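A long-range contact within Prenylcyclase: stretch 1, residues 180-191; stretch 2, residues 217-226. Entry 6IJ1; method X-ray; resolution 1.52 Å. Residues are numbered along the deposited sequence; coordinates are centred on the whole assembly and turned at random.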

# COMPACT_ATOMS: atom_id res chain seq x y z
N LEU A 180 -6.08 -14.02 6.30
CA LEU A 180 -6.65 -12.79 5.72
C LEU A 180 -8.16 -12.91 5.59
O LEU A 180 -8.91 -12.00 6.01
CB LEU A 180 -6.01 -12.53 4.37
CG LEU A 180 -6.50 -11.30 3.60
CD1 LEU A 180 -6.22 -9.98 4.46
CD2 LEU A 180 -5.80 -11.17 2.27
N LEU A 181 -8.66 -14.05 5.09
CA LEU A 181 -10.10 -14.24 4.96
C LEU A 181 -10.80 -14.16 6.31
O LEU A 181 -11.87 -13.54 6.40
CB LEU A 181 -10.40 -15.60 4.31
CG LEU A 181 -9.99 -15.64 2.84
CD1 LEU A 181 -10.14 -17.11 2.35
CD2 LEU A 181 -10.87 -14.76 1.92
N ARG A 182 -10.19 -14.72 7.38
CA ARG A 182 -10.83 -14.67 8.68
C ARG A 182 -10.87 -13.24 9.25
O ARG A 182 -11.72 -12.93 10.10
CB ARG A 182 -10.09 -15.57 9.68
CG ARG A 182 -10.48 -17.05 9.52
CD ARG A 182 -9.91 -17.89 10.69
NE ARG A 182 -8.45 -17.89 10.67
CZ ARG A 182 -7.72 -18.76 9.97
NH1 ARG A 182 -8.30 -19.72 9.26
NH2 ARG A 182 -6.40 -18.68 10.00
N ALA A 183 -10.02 -12.33 8.75
CA ALA A 183 -10.02 -10.96 9.25
C ALA A 183 -11.05 -10.06 8.56
O ALA A 183 -11.20 -8.88 8.95
CB ALA A 183 -8.61 -10.40 9.09
N GLN A 184 -11.75 -10.52 7.53
CA GLN A 184 -12.75 -9.69 6.88
C GLN A 184 -13.90 -9.42 7.84
O GLN A 184 -14.35 -10.33 8.54
CB GLN A 184 -13.30 -10.37 5.61
CG GLN A 184 -14.15 -9.46 4.78
CD GLN A 184 -14.66 -10.13 3.51
OE1 GLN A 184 -14.68 -11.39 3.42
NE2 GLN A 184 -15.03 -9.32 2.52
N ARG A 185 -14.36 -8.19 7.89
CA ARG A 185 -15.48 -7.87 8.78
C ARG A 185 -16.78 -8.30 8.11
O ARG A 185 -16.83 -8.43 6.89
CB ARG A 185 -15.50 -6.35 9.04
CG ARG A 185 -14.23 -5.85 9.74
CD ARG A 185 -14.26 -6.15 11.23
NE ARG A 185 -13.08 -5.74 12.03
CZ ARG A 185 -12.70 -4.48 12.27
NH1 ARG A 185 -13.35 -3.45 11.72
NH2 ARG A 185 -11.64 -4.25 13.04
N PRO A 186 -17.84 -8.51 8.89
CA PRO A 186 -19.13 -8.91 8.30
C PRO A 186 -19.71 -7.90 7.36
O PRO A 186 -20.49 -8.29 6.48
CB PRO A 186 -20.05 -9.07 9.51
CG PRO A 186 -19.18 -9.19 10.68
CD PRO A 186 -17.88 -8.44 10.35
N THR A 187 -19.34 -6.63 7.49
CA THR A 187 -19.80 -5.61 6.55
C THR A 187 -19.01 -5.62 5.24
O THR A 187 -19.40 -4.92 4.30
CB THR A 187 -19.74 -4.25 7.23
OG1 THR A 187 -18.52 -4.15 7.96
CG2 THR A 187 -20.94 -4.10 8.23
N GLY A 188 -17.99 -6.48 5.11
CA GLY A 188 -17.29 -6.72 3.85
C GLY A 188 -15.90 -6.09 3.74
O GLY A 188 -15.15 -6.45 2.83
N GLU A 189 -15.58 -5.14 4.59
CA GLU A 189 -14.27 -4.53 4.51
C GLU A 189 -13.26 -5.22 5.39
O GLU A 189 -13.56 -5.97 6.32
CB GLU A 189 -14.35 -3.05 4.91
CG GLU A 189 -14.32 -2.75 6.38
CD GLU A 189 -15.67 -2.86 7.07
OE1 GLU A 189 -16.57 -3.64 6.65
OE2 GLU A 189 -15.81 -2.12 8.08
N TRP A 190 -11.99 -4.90 5.12
CA TRP A 190 -10.93 -5.29 6.03
C TRP A 190 -10.40 -4.07 6.75
O TRP A 190 -10.24 -3.03 6.13
CB TRP A 190 -9.75 -5.92 5.29
CG TRP A 190 -9.96 -7.37 4.84
CD1 TRP A 190 -9.54 -8.47 5.54
CD2 TRP A 190 -10.57 -7.87 3.63
NE1 TRP A 190 -9.83 -9.62 4.85
CE2 TRP A 190 -10.48 -9.29 3.69
CE3 TRP A 190 -11.24 -7.26 2.56
CZ2 TRP A 190 -10.97 -10.12 2.69
CZ3 TRP A 190 -11.70 -8.09 1.51
CH2 TRP A 190 -11.57 -9.52 1.61
N PRO A 191 -10.03 -4.21 8.00
CA PRO A 191 -9.41 -3.11 8.73
C PRO A 191 -7.93 -2.99 8.37
O PRO A 191 -7.33 -3.91 7.82
CB PRO A 191 -9.60 -3.57 10.18
CG PRO A 191 -9.39 -5.04 10.08
CD PRO A 191 -10.16 -5.43 8.84
N PRO A 217 -16.46 -15.33 -2.65
CA PRO A 217 -17.44 -14.75 -1.73
C PRO A 217 -16.88 -13.50 -1.02
O PRO A 217 -17.56 -12.52 -0.94
CB PRO A 217 -17.72 -15.91 -0.77
CG PRO A 217 -17.43 -17.13 -1.62
CD PRO A 217 -16.22 -16.75 -2.44
N ALA A 218 -15.66 -13.60 -0.50
CA ALA A 218 -15.05 -12.45 0.20
C ALA A 218 -14.94 -11.25 -0.75
O ALA A 218 -15.24 -10.14 -0.32
CB ALA A 218 -13.70 -12.84 0.75
N ARG A 219 -14.51 -11.49 -1.98
CA ARG A 219 -14.35 -10.38 -2.96
C ARG A 219 -15.70 -9.77 -3.32
O ARG A 219 -15.76 -8.56 -3.44
CB ARG A 219 -13.58 -10.87 -4.19
CG ARG A 219 -12.10 -11.08 -3.90
CD ARG A 219 -11.35 -11.51 -5.13
NE ARG A 219 -11.51 -12.92 -5.38
CZ ARG A 219 -11.71 -13.43 -6.58
NH1 ARG A 219 -12.04 -12.64 -7.58
NH2 ARG A 219 -11.55 -14.72 -6.78
N ALA A 220 -16.73 -10.59 -3.48
CA ALA A 220 -18.07 -10.05 -3.82
C ALA A 220 -18.60 -9.19 -2.67
O ALA A 220 -19.23 -8.18 -2.95
CB ALA A 220 -19.01 -11.19 -4.13
N ALA A 221 -18.38 -9.62 -1.42
CA ALA A 221 -18.86 -8.86 -0.25
C ALA A 221 -18.10 -7.54 -0.14
O ALA A 221 -18.72 -6.52 0.13
CB ALA A 221 -18.69 -9.69 1.00
N ALA A 222 -16.79 -7.57 -0.39
CA ALA A 222 -15.98 -6.35 -0.31
C ALA A 222 -16.38 -5.37 -1.42
O ALA A 222 -16.38 -4.17 -1.17
CB ALA A 222 -14.52 -6.70 -0.41
N ALA A 223 -16.67 -5.88 -2.61
CA ALA A 223 -17.05 -4.98 -3.72
C ALA A 223 -18.33 -4.25 -3.35
O ALA A 223 -18.46 -3.07 -3.66
CB ALA A 223 -17.21 -5.77 -5.00
N ARG A 224 -19.26 -4.95 -2.71
CA ARG A 224 -20.52 -4.34 -2.31
C ARG A 224 -20.28 -3.27 -1.24
O ARG A 224 -20.87 -2.19 -1.30
CB ARG A 224 -21.50 -5.39 -1.81
CG ARG A 224 -22.17 -6.12 -3.00
CD ARG A 224 -22.38 -7.62 -2.78
NE ARG A 224 -23.21 -8.08 -3.90
CZ ARG A 224 -22.74 -8.50 -5.05
NH1 ARG A 224 -21.40 -8.53 -5.26
NH2 ARG A 224 -23.59 -8.88 -6.06
N TRP A 225 -19.42 -3.55 -0.26
CA TRP A 225 -19.08 -2.54 0.74
C TRP A 225 -18.51 -1.30 0.05
O TRP A 225 -18.92 -0.14 0.34
CB TRP A 225 -18.07 -3.12 1.73
CG TRP A 225 -17.53 -2.09 2.67
CD1 TRP A 225 -18.09 -1.67 3.84
CD2 TRP A 225 -16.29 -1.37 2.52
NE1 TRP A 225 -17.30 -0.69 4.44
CE2 TRP A 225 -16.21 -0.49 3.62
CE3 TRP A 225 -15.30 -1.33 1.55
CZ2 TRP A 225 -15.13 0.41 3.79
CZ3 TRP A 225 -14.19 -0.45 1.73
CH2 TRP A 225 -14.11 0.36 2.87
N ALA A 226 -17.56 -1.51 -0.84
CA ALA A 226 -16.87 -0.39 -1.50
C ALA A 226 -17.83 0.42 -2.36
O ALA A 226 -17.71 1.65 -2.41
CB ALA A 226 -15.67 -0.90 -2.32

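The apolar centre of this contact forms on two small side chains of the helical second stretch, Ala218 and Ala222, which lie one turn apart. Leu181, in the helical part of the first stretch, brings its CD2 to 3.6 Å from Ala218 CB, while the indole of Trp190 lies obliquely against both alanines, with CH2 4.0 Å from Ala218 CB and CZ3 3.7 Å from Ala222 CB. Trp190 is held in place within its own stretch by a hydrogen bond from NE1 to Leu180 O (2.8 Å).

Gly188, without a side chain, comes close to the helix: its CA is 4.4 Å from Ala222 CA, and its O makes a CA-H...O contact with Ala222 CA at 3.2 Å. Gly188 closes a type I turn from Arg185 with a positive phi, and a CB there would clash with Ala221 O.

Farther along the helix, Trp225 offers one ring face to Glu189 CB, which lies 3.5 Å from the centroid of the six-membered ring; the carboxylate OE1 of Glu189 accepts a very short hydrogen bond from Thr187 OG1 (2.4 Å), within the first stretch. At the polar edge, the amide of Gln184 bridges the two backbones: its primary amide has two N-H groups, so NE2 can donate to both Ala218 O (3.0 Å) and Gly188 O (2.9 Å) at once.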